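Local coordinates for PKS (Streptomyces albus, PDB 4OQJ), which is an oxazolomycin ketosynthase of an "AT-less" type I polyketide synthase, a thiolase-fold domain that probably extends acyl chains by decarboxylative Claisen condensation, at the interface of chains A and B. Coordinates in Å, arbitrary orientation; residue numbers count along the deposited sequence, not the author numbering. Chains: chain A/B, PKS.

The interface of chains A and B. Residues chain A 189-191, 198, 202, 441; chain B 135, 186-188, 202.
A:Asn190 and B:Ser188 pair backbone to backbone in an antiparallel bridge between the two copies of strand 186-190, the edge-to-edge joining by which ketosynthases of the thiolase fold dimerise. A:Asn190 N donates a hydrogen bond to B:Ser188 O at 2.9 Å, and B:Ser188 N returns a bond to A:Asn190 O at 3.1 Å. The strand leads, through a short 3-10 turn, into helix 195-209; the sequence TACSTS at this turn carries the cysteine expected to be the ketosynthase nucleophile, which places the nucleophile a few residues beyond the dimer seam.

Two residues back along the chain B strand, the carbonyl of B:Ser186 takes a side-chain bond from A:Thr441, at the start of strand 441-448 of the other chain. Its hydroxyl OG1 donates to B:Ser186 O over 2.8 Å, lying in the carbonyl plane on a lone pair, with a C=O...donor angle of 130°. OG1 stands anti to the carbonyl carbon of its own residue (chi1 -76°), which turns the hydroxyl toward the partner strand.

Apolar packing centres on B:Val187, between the bonded carbonyls of B:Ser186 and B:Ser188. Its two methyls meet A:Val198 tip to tip, CG2 lying 3.8 Å from A:Val198 CG1, a branch held anti to its backbone N (chi1 175°) and directed out from the helix at the strand. The methyl CG2 of A:Thr191 rests against the backbone of B:Val187, 3.8 Å from CA. A:Leu202 also points its CD1 at B:Val187 CG1, 4.2 Å away, while the side chains of A:Leu202 and B:Tyr135 slide past each other in opposite directions, bringing CD2 within 3.9 Å of the phenol oxygen OH. Within chain B, CB of B:Leu202 backs one face of that ring near its rim.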
ATOM      1  N   THR A 189      -1.924   2.306   4.063  1.00  9.61           N
ATOM      2  CA  THR A 189      -2.534   2.239   2.744  1.00 14.33           C
ATOM      3  C   THR A 189      -3.867   2.971   2.805  1.00 10.90           C
ATOM      4  O   THR A 189      -4.684   2.737   3.710  1.00 11.86           O
ATOM      5  CB  THR A 189      -2.730   0.777   2.296  1.00 20.30           C
ATOM      6  OG1 THR A 189      -3.850   0.228   2.969  1.00 27.74           O
ATOM      7  CG2 THR A 189      -1.517  -0.070   2.649  1.00 19.83           C
ATOM      8  N   ASN A 190      -4.087   3.868   1.857  1.00  8.17           N
ATOM      9  CA  ASN A 190      -5.254   4.734   1.872  1.00  9.87           C
ATOM     10  C   ASN A 190      -5.840   4.920   0.468  1.00 12.23           C
ATOM     11  O   ASN A 190      -5.129   5.341  -0.439  1.00 11.91           O
ATOM     12  CB  ASN A 190      -4.867   6.092   2.454  1.00 10.97           C
ATOM     13  CG  ASN A 190      -4.750   6.065   3.955  1.00 15.07           C
ATOM     14  OD1 ASN A 190      -3.652   5.943   4.511  1.00 14.11           O
ATOM     15  ND2 ASN A 190      -5.890   6.162   4.628  1.00 14.79           N
ATOM     16  N   THR A 191      -7.129   4.607   0.314  1.00 11.37           N
ATOM     17  CA  THR A 191      -7.857   4.826  -0.933  1.00 13.05           C
ATOM     18  C   THR A 191      -9.275   5.288  -0.616  1.00 13.03           C
ATOM     19  O   THR A 191     -10.232   4.906  -1.284  1.00  9.83           O
ATOM     20  CB  THR A 191      -7.909   3.535  -1.793  1.00 17.47           C
ATOM     21  OG1 THR A 191      -8.581   2.498  -1.068  1.00 16.10           O
ATOM     22  CG2 THR A 191      -6.493   3.056  -2.134  1.00 15.71           C
ATOM     23  N   VAL A 198      -8.747  -2.787   0.007  1.00  7.68           N
ATOM     24  CA  VAL A 198      -7.423  -2.627  -0.596  1.00  7.80           C
ATOM     25  C   VAL A 198      -6.345  -3.127   0.373  1.00  8.44           C
ATOM     26  O   VAL A 198      -5.422  -3.827  -0.038  1.00  9.73           O
ATOM     27  CB  VAL A 198      -7.159  -1.162  -1.006  1.00  9.00           C
ATOM     28  CG1 VAL A 198      -5.736  -0.977  -1.525  1.00 12.10           C
ATOM     29  CG2 VAL A 198      -8.165  -0.721  -2.079  1.00  8.66           C
ATOM     30  N   LEU A 202      -3.730  -6.108  -0.434  1.00 11.87           N
ATOM     31  CA  LEU A 202      -2.269  -6.040  -0.381  1.00 14.93           C
ATOM     32  C   LEU A 202      -1.702  -7.032   0.641  1.00 12.22           C
ATOM     33  O   LEU A 202      -0.636  -7.608   0.414  1.00  9.18           O
ATOM     34  CB  LEU A 202      -1.797  -4.621  -0.069  1.00 13.31           C
ATOM     35  CG  LEU A 202      -2.132  -3.594  -1.159  1.00 13.62           C
ATOM     36  CD1 LEU A 202      -1.786  -2.198  -0.675  1.00 17.93           C
ATOM     37  CD2 LEU A 202      -1.414  -3.916  -2.472  1.00 11.51           C
ATOM     38  N   THR A 441     -10.981   4.058  -6.804  1.00  8.29           N
ATOM     39  CA  THR A 441     -10.316   2.773  -6.604  1.00  9.48           C
ATOM     40  C   THR A 441     -11.341   1.798  -6.031  1.00 11.60           C
ATOM     41  O   THR A 441     -11.933   2.044  -4.978  1.00 11.64           O
ATOM     42  CB  THR A 441      -9.078   2.895  -5.714  1.00 10.01           C
ATOM     43  OG1 THR A 441      -8.029   3.482  -6.488  1.00 13.75           O
ATOM     44  CG2 THR A 441      -8.605   1.515  -5.221  1.00  9.69           C
TER
ATOM     45  N   TYR B 135       1.253   3.535  -7.302  1.00  8.98           N
ATOM     46  CA  TYR B 135       1.514   3.516  -5.869  1.00  9.08           C
ATOM     47  C   TYR B 135       2.330   4.749  -5.499  1.00  9.59           C
ATOM     48  O   TYR B 135       3.432   4.953  -5.996  1.00  9.40           O
ATOM     49  CB  TYR B 135       2.254   2.231  -5.477  1.00  9.98           C
ATOM     50  CG  TYR B 135       1.406   1.000  -5.673  1.00 11.88           C
ATOM     51  CD1 TYR B 135       1.323   0.354  -6.905  1.00 14.72           C
ATOM     52  CD2 TYR B 135       0.642   0.508  -4.625  1.00 15.92           C
ATOM     53  CE1 TYR B 135       0.505  -0.779  -7.064  1.00 15.96           C
ATOM     54  CE2 TYR B 135      -0.154  -0.599  -4.775  1.00 19.51           C
ATOM     55  CZ  TYR B 135      -0.228  -1.238  -5.983  1.00 18.02           C
ATOM     56  OH  TYR B 135      -1.059  -2.345  -6.068  1.00 21.59           O
ATOM     57  N   SER B 186      -4.769   1.851  -7.773  1.00 10.33           N
ATOM     58  CA  SER B 186      -4.253   3.170  -7.479  1.00 13.70           C
ATOM     59  C   SER B 186      -4.351   3.383  -5.982  1.00 12.20           C
ATOM     60  O   SER B 186      -5.447   3.490  -5.418  1.00 12.19           O
ATOM     61  CB  SER B 186      -5.026   4.222  -8.271  1.00 18.44           C
ATOM     62  OG  SER B 186      -4.914   3.932  -9.674  1.00 23.04           O
ATOM     63  N   VAL B 187      -3.197   3.402  -5.337  1.00  8.42           N
ATOM     64  CA  VAL B 187      -3.136   3.262  -3.897  1.00  8.46           C
ATOM     65  C   VAL B 187      -2.165   4.273  -3.299  1.00  9.39           C
ATOM     66  O   VAL B 187      -1.023   4.396  -3.749  1.00  8.77           O
ATOM     67  CB  VAL B 187      -2.697   1.828  -3.501  1.00 10.24           C
ATOM     68  CG1 VAL B 187      -2.712   1.644  -1.980  1.00 13.73           C
ATOM     69  CG2 VAL B 187      -3.609   0.800  -4.153  1.00 10.21           C
ATOM     70  N   SER B 188      -2.615   5.007  -2.293  1.00  9.60           N
ATOM     71  CA  SER B 188      -1.692   5.856  -1.545  1.00 13.48           C
ATOM     72  C   SER B 188      -1.041   5.023  -0.453  1.00 11.85           C
ATOM     73  O   SER B 188      -1.714   4.365   0.344  1.00 12.59           O
ATOM     74  CB  SER B 188      -2.388   7.079  -0.962  1.00 14.71           C
ATOM     75  OG  SER B 188      -2.931   7.858  -2.018  1.00 17.92           O
ATOM     76  N   LEU B 202       5.633  -2.398  -3.733  1.00 11.87           N
ATOM     77  CA  LEU B 202       4.253  -2.827  -3.962  1.00 14.93           C
ATOM     78  C   LEU B 202       3.900  -2.794  -5.454  1.00 12.22           C
ATOM     79  O   LEU B 202       3.155  -3.653  -5.929  1.00  9.18           O
ATOM     80  CB  LEU B 202       3.272  -1.973  -3.160  1.00 13.31           C
ATOM     81  CG  LEU B 202       3.410  -2.119  -1.639  1.00 13.62           C
ATOM     82  CD1 LEU B 202       2.525  -1.103  -0.942  1.00 17.93           C
ATOM     83  CD2 LEU B 202       3.082  -3.543  -1.181  1.00 11.51           C
TER